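Local coordinates for protein botulinum neurotoxin type G (PDB 3MPP) that binds the neuronal cell surface through its receptor-binding domain, the part of the toxin that targets host cells for delivery of the light chain into the cytosol, at residues A[81-86]-A[272-277]; A[130-133]-A[139-142]; A[134-139]-A[247-252]; A[227-232]-A[277-282]. The protein carries 4 engineered substitutions. All blocks are in the same frame, centred on the assembly; numbering follows the deposited sequence.

Interaction 1. Residues A[81-86]-A[272-277]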
loop_
_atom_site.group_PDB
_atom_site.type_symbol
_atom_site.label_atom_id
_atom_site.label_comp_id
_atom_site.label_asym_id
_atom_site.label_seq_id
_atom_site.Cartn_x
_atom_site.Cartn_y
_atom_site.Cartn_z
ATOM N N ASN A 81 -21.351 6.064 -6.174
ATOM C CA ASN A 81 -22.420 6.798 -6.853
ATOM C C ASN A 81 -21.937 7.768 -7.936
ATOM O O ASN A 81 -22.734 8.496 -8.528
ATOM C CB ASN A 81 -23.298 7.531 -5.830
ATOM C CG ASN A 81 -22.559 8.649 -5.103
ATOM O OD1 ASN A 81 -21.639 9.261 -5.646
ATOM N ND2 ASN A 81 -22.973 8.928 -3.873
ATOM N N ASP A 82 -20.634 7.785 -8.188
ATOM C CA ASP A 82 -20.071 8.681 -9.189
ATOM C C ASP A 82 -19.115 7.929 -10.113
ATOM O O ASP A 82 -18.045 8.429 -10.463
ATOM C CB ASP A 82 -19.347 9.834 -8.499
ATOM C CG ASP A 82 -19.085 11.005 -9.427
ATOM O OD1 ASP A 82 -19.803 11.151 -10.440
ATOM O OD2 ASP A 82 -18.158 11.789 -9.135
ATOM N N ILE A 83 -19.517 6.733 -10.525
ATOM C CA ILE A 83 -18.627 5.857 -11.275
ATOM C C ILE A 83 -18.349 6.304 -12.721
ATOM O O ILE A 83 -17.236 6.105 -13.228
ATOM C CB ILE A 83 -19.088 4.372 -11.212
ATOM C CG1 ILE A 83 -17.916 3.447 -11.536
ATOM C CG2 ILE A 83 -20.275 4.118 -12.112
ATOM C CD1 ILE A 83 -16.838 3.488 -10.467
ATOM N N GLN A 84 -19.326 6.921 -13.386
ATOM C CA GLN A 84 -19.073 7.353 -14.756
ATOM C C GLN A 84 -18.050 8.492 -14.805
ATOM O O GLN A 84 -17.230 8.556 -15.719
ATOM C CB GLN A 84 -20.369 7.704 -15.491
ATOM C CG GLN A 84 -21.228 6.472 -15.769
ATOM C CD GLN A 84 -20.432 5.325 -16.405
ATOM O OE1 GLN A 84 -19.650 5.529 -17.338
ATOM N NE2 GLN A 84 -20.642 4.115 -15.905
ATOM N N THR A 85 -18.077 9.374 -13.813
ATOM C CA THR A 85 -17.032 10.396 -13.711
ATOM C C THR A 85 -15.668 9.730 -13.549
ATOM O O THR A 85 -14.710 10.064 -14.237
ATOM C CB THR A 85 -17.293 11.382 -12.547
ATOM O OG1 THR A 85 -18.496 12.107 -12.813
ATOM C CG2 THR A 85 -16.132 12.377 -12.394
ATOM N N TYR A 86 -15.602 8.759 -12.650
ATOM C CA TYR A 86 -14.363 8.052 -12.371
ATOM C C TYR A 86 -13.840 7.383 -13.645
ATOM O O TYR A 86 -12.658 7.495 -13.976
ATOM C CB TYR A 86 -14.598 7.045 -11.235
ATOM C CG TYR A 86 -13.455 6.091 -10.926
ATOM C CD1 TYR A 86 -12.454 6.436 -10.020
ATOM C CD2 TYR A 86 -13.403 4.823 -11.511
ATOM C CE1 TYR A 86 -11.415 5.556 -9.720
ATOM C CE2 TYR A 86 -12.369 3.927 -11.204
ATOM C CZ TYR A 86 -11.386 4.304 -10.316
ATOM O OH TYR A 86 -10.372 3.438 -10.013
ATOM N N ALA A 272 -23.281 -2.094 -11.526
ATOM C CA ALA A 272 -22.999 -2.460 -12.908
ATOM C C ALA A 272 -21.504 -2.434 -13.221
ATOM O O ALA A 272 -21.002 -3.269 -13.975
ATOM C CB ALA A 272 -23.765 -1.556 -13.875
ATOM N N ALA A 273 -20.790 -1.481 -12.632
ATOM C CA ALA A 273 -19.417 -1.222 -13.032
ATOM C C ALA A 273 -18.386 -1.787 -12.075
ATOM O O ALA A 273 -17.250 -2.026 -12.471
ATOM C CB ALA A 273 -19.195 0.274 -13.201
ATOM N N ILE A 274 -18.762 -1.986 -10.816
ATOM C CA ILE A 274 -17.754 -2.316 -9.811
ATOM C C ILE A 274 -18.198 -3.378 -8.806
ATOM O O ILE A 274 -19.381 -3.696 -8.680
ATOM C CB ILE A 274 -17.277 -1.046 -9.053
ATOM C CG1 ILE A 274 -18.448 -0.356 -8.356
ATOM C CG2 ILE A 274 -16.592 -0.071 -9.994
ATOM C CD1 ILE A 274 -18.659 -0.828 -6.929
ATOM N N ASN A 275 -17.221 -3.917 -8.094
ATOM C CA ASN A 275 -17.472 -4.868 -7.012
ATOM C C ASN A 275 -16.292 -4.874 -6.074
ATOM O O ASN A 275 -15.137 -4.853 -6.521
ATOM C CB ASN A 275 -17.664 -6.284 -7.562
ATOM C CG ASN A 275 -17.574 -7.336 -6.472
ATOM O OD1 ASN A 275 -18.498 -7.496 -5.674
ATOM N ND2 ASN A 275 -16.446 -8.039 -6.415
ATOM N N TYR A 276 -16.575 -4.896 -4.773
ATOM C CA TYR A 276 -15.538 -5.004 -3.753
ATOM C C TYR A 276 -16.101 -5.613 -2.486
ATOM O O TYR A 276 -17.284 -5.458 -2.191
ATOM C CB TYR A 276 -14.944 -3.627 -3.402
ATOM C CG TYR A 276 -15.921 -2.651 -2.781
ATOM C CD1 TYR A 276 -16.067 -2.559 -1.402
ATOM C CD2 TYR A 276 -16.683 -1.791 -3.584
ATOM C CE1 TYR A 276 -16.964 -1.648 -0.826
ATOM C CE2 TYR A 276 -17.577 -0.882 -3.019
ATOM C CZ TYR A 276 -17.713 -0.817 -1.643
ATOM O OH TYR A 276 -18.598 0.081 -1.093
ATOM N N GLN A 277 -15.240 -6.271 -1.716
ATOM C CA GLN A 277 -15.622 -6.702 -0.379
ATOM C C GLN A 277 -15.251 -5.650 0.647
ATOM O O GLN A 277 -14.227 -4.982 0.509
ATOM C CB GLN A 277 -14.988 -8.054 -0.041
ATOM C CG GLN A 277 -15.720 -9.211 -0.748
ATOM C CD GLN A 277 -15.082 -10.547 -0.462
ATOM O OE1 GLN A 277 -13.905 -10.619 -0.093
ATOM N NE2 GLN A 277 -15.844 -11.616 -0.644
#

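Interaction 2. Residues A[130-133]-A[139-142]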
loop_
_atom_site.group_PDB
_atom_site.type_symbol
_atom_site.label_atom_id
_atom_site.label_comp_id
_atom_site.label_asym_id
_atom_site.label_seq_id
_atom_site.Cartn_x
_atom_site.Cartn_y
_atom_site.Cartn_z
ATOM N N TYR A 130 -5.762 -1.597 -13.568
ATOM C CA TYR A 130 -6.076 -2.604 -12.556
ATOM C C TYR A 130 -7.591 -2.763 -12.437
ATOM O O TYR A 130 -8.349 -1.842 -12.737
ATOM C CB TYR A 130 -5.445 -2.267 -11.190
ATOM C CG TYR A 130 -5.718 -0.858 -10.716
ATOM C CD1 TYR A 130 -6.911 -0.537 -10.079
ATOM C CD2 TYR A 130 -4.787 0.152 -10.918
ATOM C CE1 TYR A 130 -7.174 0.755 -9.649
ATOM C CE2 TYR A 130 -5.038 1.439 -10.498
ATOM C CZ TYR A 130 -6.236 1.736 -9.862
ATOM O OH TYR A 130 -6.484 3.021 -9.438
ATOM N N SER A 131 -8.025 -3.944 -12.012
ATOM C CA SER A 131 -9.451 -4.249 -11.915
ATOM C C SER A 131 -10.168 -3.402 -10.868
ATOM O O SER A 131 -9.587 -3.026 -9.853
ATOM C CB SER A 131 -9.651 -5.734 -11.583
ATOM O OG SER A 131 -11.026 -6.045 -11.435
ATOM N N ILE A 132 -11.437 -3.105 -11.121
ATOM C CA ILE A 132 -12.288 -2.524 -10.099
ATOM C C ILE A 132 -13.448 -3.472 -9.821
ATOM O O ILE A 132 -14.515 -3.058 -9.369
ATOM C CB ILE A 132 -12.805 -1.127 -10.514
ATOM C CG1 ILE A 132 -13.478 -1.183 -11.889
ATOM C CG2 ILE A 132 -11.656 -0.136 -10.555
ATOM C CD1 ILE A 132 -13.995 0.171 -12.339
ATOM N N LYS A 133 -13.231 -4.757 -10.088
ATOM C CA LYS A 133 -14.269 -5.751 -9.831
ATOM C C LYS A 133 -13.806 -6.867 -8.899
ATOM O O LYS A 133 -14.577 -7.769 -8.581
ATOM C CB LYS A 133 -14.796 -6.338 -11.145
ATOM C CG LYS A 133 -15.438 -5.294 -12.050
ATOM C CD LYS A 133 -15.710 -5.862 -13.441
ATOM C CE LYS A 133 -16.318 -4.810 -14.361
ATOM N NZ LYS A 133 -16.425 -5.316 -15.767
ATOM N N TYR A 139 -4.225 -2.656 -5.519
ATOM C CA TYR A 139 -3.941 -1.324 -6.080
ATOM C C TYR A 139 -4.841 -0.186 -5.578
ATOM O O TYR A 139 -4.368 0.924 -5.317
ATOM C CB TYR A 139 -3.987 -1.383 -7.611
ATOM C CG TYR A 139 -3.037 -2.413 -8.176
ATOM C CD1 TYR A 139 -1.682 -2.137 -8.274
ATOM C CD2 TYR A 139 -3.490 -3.666 -8.595
ATOM C CE1 TYR A 139 -0.779 -3.083 -8.774
ATOM C CE2 TYR A 139 -2.591 -4.622 -9.112
ATOM C CZ TYR A 139 -1.240 -4.313 -9.184
ATOM O OH TYR A 139 -0.334 -5.216 -9.681
ATOM N N ILE A 140 -6.134 -0.449 -5.465
ATOM C CA ILE A 140 -7.069 0.610 -5.075
ATOM C C ILE A 140 -6.733 1.228 -3.723
ATOM O O ILE A 140 -6.708 0.534 -2.709
ATOM C CB ILE A 140 -8.524 0.113 -5.095
ATOM C CG1 ILE A 140 -8.880 -0.335 -6.516
ATOM C CG2 ILE A 140 -9.481 1.227 -4.676
ATOM C CD1 ILE A 140 -10.273 -0.979 -6.642
ATOM N N ASN A 141 -6.465 2.537 -3.724
ATOM C CA ASN A 141 -6.131 3.299 -2.507
ATOM C C ASN A 141 -4.830 2.886 -1.814
ATOM O O ASN A 141 -4.573 3.279 -0.670
ATOM C CB ASN A 141 -7.272 3.264 -1.477
ATOM C CG ASN A 141 -7.197 4.425 -0.496
ATOM O OD1 ASN A 141 -6.912 5.559 -0.894
ATOM N ND2 ASN A 141 -7.440 4.148 0.794
ATOM N N LYS A 142 -4.009 2.104 -2.506
ATOM C CA LYS A 142 -2.766 1.593 -1.930
ATOM C C LYS A 142 -1.567 2.176 -2.643
ATOM O O LYS A 142 -1.599 2.346 -3.860
ATOM C CB LYS A 142 -2.699 0.070 -2.086
ATOM C CG LYS A 142 -3.811 -0.679 -1.356
ATOM C CD LYS A 142 -3.603 -2.185 -1.391
ATOM C CE LYS A 142 -4.702 -2.849 -0.590
ATOM N NZ LYS A 142 -4.646 -4.332 -0.516
#

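Interaction 3. Residues A[134-139]-A[247-252]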
loop_
_atom_site.group_PDB
_atom_site.type_symbol
_atom_site.label_atom_id
_atom_site.label_comp_id
_atom_site.label_asym_id
_atom_site.label_seq_id
_atom_site.Cartn_x
_atom_site.Cartn_y
_atom_site.Cartn_z
ATOM N N ASP A 134 -12.556 -6.812 -8.457
ATOM C CA ASP A 134 -12.030 -7.867 -7.590
ATOM C C ASP A 134 -12.484 -7.650 -6.154
ATOM O O ASP A 134 -12.585 -6.516 -5.692
ATOM C CB ASP A 134 -10.503 -7.928 -7.664
ATOM C CG ASP A 134 -10.000 -8.505 -8.987
ATOM O OD1 ASP A 134 -10.815 -9.044 -9.768
ATOM O OD2 ASP A 134 -8.788 -8.410 -9.245
ATOM N N ASN A 135 -12.750 -8.743 -5.448
ATOM C CA ASN A 135 -13.101 -8.645 -4.041
ATOM C C ASN A 135 -12.056 -7.870 -3.252
ATOM O O ASN A 135 -12.403 -7.070 -2.389
ATOM C CB ASN A 135 -13.298 -10.033 -3.436
ATOM C CG ASN A 135 -14.554 -10.706 -3.946
ATOM O OD1 ASN A 135 -15.579 -10.053 -4.155
ATOM N ND2 ASN A 135 -14.485 -12.010 -4.147
ATOM N N ILE A 136 -10.779 -8.137 -3.539
ATOM C CA ILE A 136 -9.674 -7.469 -2.861
ATOM C C ILE A 136 -8.659 -6.991 -3.897
ATOM O O ILE A 136 -8.233 -7.751 -4.758
ATOM C CB ILE A 136 -8.965 -8.420 -1.834
ATOM C CG1 ILE A 136 -9.965 -9.008 -0.832
ATOM C CG2 ILE A 136 -7.834 -7.703 -1.094
ATOM C CD1 ILE A 136 -10.447 -8.027 0.234
ATOM N N SER A 137 -8.267 -5.729 -3.805
ATOM C CA SER A 137 -7.373 -5.137 -4.786
ATOM C C SER A 137 -5.992 -4.841 -4.199
ATOM O O SER A 137 -5.894 -4.293 -3.111
ATOM C CB SER A 137 -7.976 -3.822 -5.281
ATOM O OG SER A 137 -7.036 -3.114 -6.065
ATOM N N ASP A 138 -4.934 -5.178 -4.935
ATOM C CA ASP A 138 -3.572 -4.814 -4.554
ATOM C C ASP A 138 -3.263 -3.356 -4.921
ATOM O O ASP A 138 -2.159 -2.871 -4.663
ATOM C CB ASP A 138 -2.557 -5.701 -5.285
ATOM C CG ASP A 138 -2.694 -7.186 -4.938
ATOM O OD1 ASP A 138 -3.525 -7.545 -4.085
ATOM O OD2 ASP A 138 -1.961 -7.996 -5.534
ATOM N N TYR A 139 -4.225 -2.656 -5.519
ATOM C CA TYR A 139 -3.941 -1.324 -6.080
ATOM C C TYR A 139 -4.841 -0.186 -5.578
ATOM O O TYR A 139 -4.368 0.924 -5.317
ATOM C CB TYR A 139 -3.987 -1.383 -7.611
ATOM C CG TYR A 139 -3.037 -2.413 -8.176
ATOM C CD1 TYR A 139 -1.682 -2.137 -8.274
ATOM C CD2 TYR A 139 -3.490 -3.666 -8.595
ATOM C CE1 TYR A 139 -0.779 -3.083 -8.774
ATOM C CE2 TYR A 139 -2.591 -4.622 -9.112
ATOM C CZ TYR A 139 -1.240 -4.313 -9.184
ATOM O OH TYR A 139 -0.334 -5.216 -9.681
ATOM N N MET A 247 -6.551 -16.176 3.590
ATOM C CA MET A 247 -8.002 -16.308 3.550
ATOM C C MET A 247 -8.546 -14.902 3.447
ATOM O O MET A 247 -8.914 -14.282 4.448
ATOM C CB MET A 247 -8.494 -17.017 4.815
ATOM C CG MET A 247 -7.814 -18.383 4.979
ATOM S SD MET A 247 -8.368 -19.376 6.373
ATOM C CE MET A 247 -10.076 -19.625 5.897
ATOM N N GLN A 248 -8.546 -14.381 2.227
ATOM C CA GLN A 248 -8.785 -12.955 2.017
ATOM C C GLN A 248 -10.262 -12.588 2.070
ATOM O O GLN A 248 -10.608 -11.421 2.212
ATOM C CB GLN A 248 -8.193 -12.519 0.671
ATOM C CG GLN A 248 -6.745 -12.957 0.504
ATOM C CD GLN A 248 -6.029 -12.231 -0.600
ATOM O OE1 GLN A 248 -6.643 -11.484 -1.367
ATOM N NE2 GLN A 248 -4.719 -12.454 -0.700
ATOM N N ASN A 249 -11.135 -13.584 1.977
ATOM C CA ASN A 249 -12.551 -13.285 1.792
ATOM C C ASN A 249 -13.370 -13.467 3.064
ATOM O O ASN A 249 -14.596 -13.436 3.040
ATOM C CB ASN A 249 -13.113 -14.085 0.613
ATOM C CG ASN A 249 -12.263 -13.926 -0.649
ATOM O OD1 ASN A 249 -11.732 -14.904 -1.180
ATOM N ND2 ASN A 249 -12.115 -12.685 -1.115
ATOM N N ILE A 250 -12.668 -13.644 4.179
ATOM C CA ILE A 250 -13.294 -13.677 5.497
ATOM C C ILE A 250 -12.702 -12.604 6.393
ATOM O O ILE A 250 -11.678 -11.988 6.061
ATOM C CB ILE A 250 -13.159 -15.069 6.175
ATOM C CG1 ILE A 250 -11.689 -15.514 6.271
ATOM C CG2 ILE A 250 -13.958 -16.116 5.386
ATOM C CD1 ILE A 250 -10.864 -14.812 7.349
ATOM N N TYR A 251 -13.370 -12.330 7.508
ATOM C CA TYR A 251 -12.768 -11.501 8.540
ATOM C C TYR A 251 -12.895 -12.242 9.863
ATOM O O TYR A 251 -13.613 -13.254 9.948
ATOM C CB TYR A 251 -13.416 -10.105 8.611
ATOM C CG TYR A 251 -14.883 -10.110 8.988
ATOM C CD1 TYR A 251 -15.273 -9.893 10.299
ATOM C CD2 TYR A 251 -15.879 -10.319 8.025
ATOM C CE1 TYR A 251 -16.599 -9.887 10.663
ATOM C CE2 TYR A 251 -17.226 -10.318 8.383
ATOM C CZ TYR A 251 -17.570 -10.097 9.702
ATOM O OH TYR A 251 -18.880 -10.092 10.090
ATOM N N ILE A 252 -12.194 -11.744 10.880
ATOM C CA ILE A 252 -12.262 -12.326 12.220
ATOM C C ILE A 252 -13.269 -11.589 13.115
ATOM O O ILE A 252 -13.168 -10.387 13.340
ATOM C CB ILE A 252 -10.885 -12.349 12.936
ATOM C CG1 ILE A 252 -9.770 -12.838 11.980
ATOM C CG2 ILE A 252 -10.987 -13.220 14.191
ATOM C CD1 ILE A 252 -9.990 -14.264 11.463
HETATM O O HOH W 1 -12.168 -13.628 -4.110
HETATM O O HOH W 2 -5.380 -10.109 -3.751
#

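Interaction 4. Residues A[227-232]-A[277-282]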
loop_
_atom_site.group_PDB
_atom_site.type_symbol
_atom_site.label_atom_id
_atom_site.label_comp_id
_atom_site.label_asym_id
_atom_site.label_seq_id
_atom_site.Cartn_x
_atom_site.Cartn_y
_atom_site.Cartn_z
ATOM N N LYS A 227 4.415 -2.152 7.564
ATOM C CA LYS A 227 3.457 -1.276 6.934
ATOM C C LYS A 227 2.033 -1.724 7.191
ATOM O O LYS A 227 1.810 -2.865 7.574
ATOM C CB LYS A 227 3.731 -1.255 5.428
ATOM C CG LYS A 227 4.918 -0.344 5.082
ATOM C CD LYS A 227 5.652 -0.819 3.869
ATOM C CE LYS A 227 7.050 -0.197 3.847
ATOM N NZ LYS A 227 8.048 -1.149 3.305
ATOM N N ASP A 228 1.083 -0.821 6.953
ATOM C CA ASP A 228 -0.340 -1.166 6.984
ATOM C C ASP A 228 -0.840 -1.576 5.590
ATOM O O ASP A 228 -0.074 -1.613 4.620
ATOM C CB ASP A 228 -1.191 -0.032 7.613
ATOM C CG ASP A 228 -1.217 1.255 6.770
ATOM O OD1 ASP A 228 -0.887 1.220 5.568
ATOM O OD2 ASP A 228 -1.592 2.310 7.318
ATOM N N PHE A 229 -2.118 -1.937 5.519
ATOM C CA PHE A 229 -2.769 -2.414 4.307
ATOM C C PHE A 229 -2.603 -1.404 3.158
ATOM O O PHE A 229 -2.539 -1.788 1.985
ATOM C CB PHE A 229 -4.248 -2.594 4.653
ATOM C CG PHE A 229 -5.104 -3.180 3.555
ATOM C CD1 PHE A 229 -5.155 -4.557 3.351
ATOM C CD2 PHE A 229 -5.939 -2.363 2.809
ATOM C CE1 PHE A 229 -5.998 -5.095 2.400
ATOM C CE2 PHE A 229 -6.778 -2.892 1.840
ATOM C CZ PHE A 229 -6.805 -4.264 1.633
ATOM N N TRP A 230 -2.554 -0.111 3.490
ATOM C CA TRP A 230 -2.452 0.932 2.455
ATOM C C TRP A 230 -1.001 1.175 2.007
ATOM O O TRP A 230 -0.753 1.847 1.003
ATOM C CB TRP A 230 -3.084 2.241 2.945
ATOM C CG TRP A 230 -4.465 2.044 3.500
ATOM C CD1 TRP A 230 -4.878 2.292 4.784
ATOM C CD2 TRP A 230 -5.619 1.547 2.796
ATOM N NE1 TRP A 230 -6.220 1.990 4.917
ATOM C CE2 TRP A 230 -6.694 1.527 3.715
ATOM C CE3 TRP A 230 -5.841 1.113 1.487
ATOM C CZ2 TRP A 230 -7.969 1.088 3.364
ATOM C CZ3 TRP A 230 -7.114 0.683 1.134
ATOM C CH2 TRP A 230 -8.165 0.681 2.068
ATOM N N GLY A 231 -0.048 0.641 2.765
ATOM C CA GLY A 231 1.366 0.816 2.465
ATOM C C GLY A 231 2.066 1.917 3.246
ATOM O O GLY A 231 3.195 2.272 2.920
ATOM N N ASN A 232 1.395 2.477 4.253
ATOM C CA ASN A 232 2.038 3.430 5.161
ATOM C C ASN A 232 2.616 2.736 6.393
ATOM O O ASN A 232 2.228 1.609 6.717
ATOM C CB ASN A 232 1.038 4.506 5.594
ATOM C CG ASN A 232 0.772 5.506 4.499
ATOM O OD1 ASN A 232 1.672 5.839 3.730
ATOM N ND2 ASN A 232 -0.459 5.987 4.418
ATOM N N GLN A 277 -15.240 -6.271 -1.716
ATOM C CA GLN A 277 -15.622 -6.702 -0.379
ATOM C C GLN A 277 -15.251 -5.650 0.647
ATOM O O GLN A 277 -14.227 -4.982 0.509
ATOM C CB GLN A 277 -14.988 -8.054 -0.041
ATOM C CG GLN A 277 -15.720 -9.211 -0.748
ATOM C CD GLN A 277 -15.082 -10.547 -0.462
ATOM O OE1 GLN A 277 -13.905 -10.619 -0.093
ATOM N NE2 GLN A 277 -15.844 -11.616 -0.644
ATOM N N ASN A 278 -16.096 -5.498 1.666
ATOM C CA ASN A 278 -15.826 -4.573 2.776
ATOM C C ASN A 278 -14.618 -4.974 3.631
ATOM O O ASN A 278 -14.369 -6.158 3.836
ATOM C CB ASN A 278 -17.074 -4.450 3.660
ATOM C CG ASN A 278 -18.176 -3.688 2.974
ATOM O OD1 ASN A 278 -19.302 -4.177 2.811
ATOM N ND2 ASN A 278 -17.847 -2.491 2.529
ATOM N N LEU A 279 -13.903 -3.965 4.130
ATOM C CA LEU A 279 -12.645 -4.102 4.861
ATOM C C LEU A 279 -12.780 -3.770 6.331
ATOM O O LEU A 279 -12.068 -4.317 7.184
ATOM C CB LEU A 279 -11.605 -3.136 4.276
ATOM C CG LEU A 279 -11.308 -3.343 2.789
ATOM C CD1 LEU A 279 -10.194 -2.416 2.345
ATOM C CD2 LEU A 279 -10.924 -4.810 2.538
ATOM N N TYR A 280 -13.663 -2.830 6.635
ATOM C CA TYR A 280 -13.808 -2.398 8.009
ATOM C C TYR A 280 -14.808 -3.282 8.750
ATOM O O TYR A 280 -15.905 -2.846 9.062
ATOM C CB TYR A 280 -14.258 -0.944 8.059
ATOM C CG TYR A 280 -13.414 -0.001 7.250
ATOM C CD1 TYR A 280 -12.036 -0.135 7.200
ATOM C CD2 TYR A 280 -13.993 1.081 6.590
ATOM C CE1 TYR A 280 -11.253 0.775 6.485
ATOM C CE2 TYR A 280 -13.222 1.980 5.876
ATOM C CZ TYR A 280 -11.855 1.822 5.827
ATOM O OH TYR A 280 -11.094 2.727 5.104
ATOM N N LEU A 281 -14.413 -4.520 9.024
ATOM C CA LEU A 281 -15.310 -5.537 9.586
ATOM C C LEU A 281 -14.594 -6.278 10.703
ATOM O O LEU A 281 -13.383 -6.434 10.646
ATOM C CB LEU A 281 -15.691 -6.553 8.505
ATOM C CG LEU A 281 -16.481 -6.060 7.287
ATOM C CD1 LEU A 281 -16.608 -7.192 6.266
ATOM C CD2 LEU A 281 -17.860 -5.589 7.746
ATOM N N GLY A 282 -15.336 -6.740 11.706
ATOM C CA GLY A 282 -14.768 -7.599 12.736
ATOM C C GLY A 282 -14.035 -6.907 13.878
ATOM O O GLY A 282 -14.279 -5.739 14.176
#

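Interaction 1. Residues A[81-86]-A[272-277]
Ile83, in the first turn of helix 83-88, packs against Ala273 and Ile274, which lie just ahead of strand 275-277. The contact therefore joins the two subdomains of the toxin's receptor-binding domain, the concanavalin-like N-terminal β-sandwich and the C-terminal β-trefoil. It is small and wholly apolar. A chi1 of -159° swings CG1 of Ile83 opposite the amide nitrogen, which sends this branch toward the loop, where CG1 lies 3.8 Å from CB of Ala273. One atom further out, the terminal methyl CD1 passes on to Ile274 and comes to 3.6 Å from its CG2. The shorter branch of Ile83 is also used, with CG2 4.1 Å from Ala273 CB, so the alanine methyl is met by both branches of one isoleucine.

The two isoleucines lie alongside, pointing opposite ways. In Ile274, CG1 sits between the backbone N and the carbonyl carbon (chi1 59°), while CG2 lies anti to the carbonyl carbon and is the branch that meets Ile83. The loop carrying these residues is shaped by Asn271, whose OD1 accepts the backbone N-H groups of both Ala273 and Ile274. Further along, Tyr276 OH is hydrogen-bonded to ND2 of Asn80, another link between the subdomains. At the start of the helix Asp82 occupies the N-cap position, although its carboxylate makes no capping bond. That carboxylate instead takes the hydroxyl of Thr85: OG1 donates to Asp82 OD1 at 2.9 Å, on the syn side and 33° out of the carboxylate plane.

Interaction 2. Residues A[130-133]-A[139-142]
The ring of Tyr130 carries the CB of Tyr139 over one face, a CH-pi contact with CB 3.8 Å from the ring centroid and 20° off the normal. The two tyrosine rings are nearly parallel (18° between planes) but displaced until there is little overlap, with centroids 5.7 Å apart. Each ring thus packs on the stem of its partner: CD2 of Tyr139 lies 3.5 Å from CB of Tyr130. The Tyr139 ring also makes edge-to-face pairs with Phe128 and Phe144. Ile140 reaches Tyr130 obliquely, its CG1 3.7 Å from CE1, and its extended CD1 continues to Ile132, 4.2 Å from CG2.

Both segments are locally braced. Ser131 OG accepts the N-H of Lys133 at 2.9 Å in an ST turn, and residues 139-142 form a type II β turn with Asn141 at positive phi, closed by the bond from Lys142 N to Tyr139 O. The contact pinches the base of the long loop between strands 123-129 and 144-150. Helix 83-88 borders it, Tyr86 touching Tyr130 and Ile132, while Asn141 ND2 reaches Asp426 of the trefoil subdomain.

Interaction 3. Residues A[134-139]-A[247-252]
Van der Waals contact between Ile136 and Gln248 forms the centre of this partly open interface. CB and CG2 of the isoleucine lie 3.9 and 4.0 Å from Gln248 OE1, while its CG1 and CD1 rest near the backbone O of Gln248. Gln248 runs extended beyond CG and crosses Ile136 obliquely; its NE2 is bonded to the backbone O of Gln245, which restrains the amide, and OE1 lies on the isoleucine side. Ile136 also touches Phe243 and Leu279 of the trefoil subdomain.

Beside it Asn249 lies across Asn135. Asn249 ND2 approaches CB of Asn135 to 3.7 Å, with the amide planes 74° apart. No direct hydrogen bond joins the two segments, and each asparagine has its firm partner elsewhere: Asn135 OD1 accepts from Asn275 ND2, and Asn249 ND2 donates to Gln277 OE1.

Water supplies the polar links. One molecule accepts from Asn135 ND2 at 2.8 Å and donates, weakly, to Asn249 OD1. A second donates to both Asp138 OD1 (3.2 Å) and Gln248 OE1 (3.0 Å), bridging a carboxylate to an amide.

Turns present these groups. Ser137 OG accepts the N-H of Tyr139 (N-H...O 158°) in an ST turn and also that of Ile140, and Met247 to Ile250 form a type I β turn leading into strand 250-255. A loop of the β-sandwich thereby lies against a turn of the trefoil, a hydrated seam between the two subdomains of a clostridial neurotoxin receptor-binding domain.

Interaction 4. Residues A[227-232]-A[277-282]
Tyr280 OH is held by two backbone groups, the O of Trp429 and the N-H of Asp426. Fixed there, the hydroxyl oxygen lies 3.9 Å from CZ2 of Trp230. The indole N-H is engaged as well, NE1 donating to the backbone O of Pro424.

Leu279 makes the closest approach between the two segments. Its CD1 methyl enters the corner between two aromatic rings, 3.5 Å from CE2 of Phe229 and 3.7 Å from CH2 of Trp230. These rings already fit together: Phe229 turns an edge to the indole, with its CD2 3.6 Å above one face and offset toward the rim. Phe229 reaches the leucine because its CG is anti to the backbone N (chi1 -176°). Ile423 of strand 420-423 touches all three apolar side chains, placing the cluster in the β-trefoil subdomain, where the loop after helix 210-220 meets the loop that leads to strand 285-289.

Backbone turns hold both sides. Residues 228-231 form a type I β turn, with Gly231 N bonded to Asp228 O. The Asp228 carboxylate folds back over this turn and the residue after it: OD1 accepts from Asn232 N at 2.9 Å, from 45° above the carboxylate plane, and weakly from Trp230 N. Across the contact, Tyr280 is the centre of an inverse gamma turn, and Glu431 takes the N-H groups of Leu279 and Tyr280 on OE2 and OE1.

In the fold
From the N terminus, the segment 81-86, where helix 83-88 begins, opens the widest loop, which interaction 1 closes nearly two hundred residues later at 272-277. Within that span, interaction 2 closes a short loop, 130-133 to 139-142; its residues 134-138 supply most of the first segment of interaction 3, and the two share Tyr139. Interaction 3 then reaches into the trefoil at 247-252, still inside the span of interaction 1. Interaction 4 opens at 227-232, after interaction 2 has closed, and ends at 277-282, crossing both 3 and 1; Gln277 belongs to 1 and 4. Interactions 1 and 3 tie sandwich to trefoil, interaction 2 stays within the sandwich, and 4 within the trefoil.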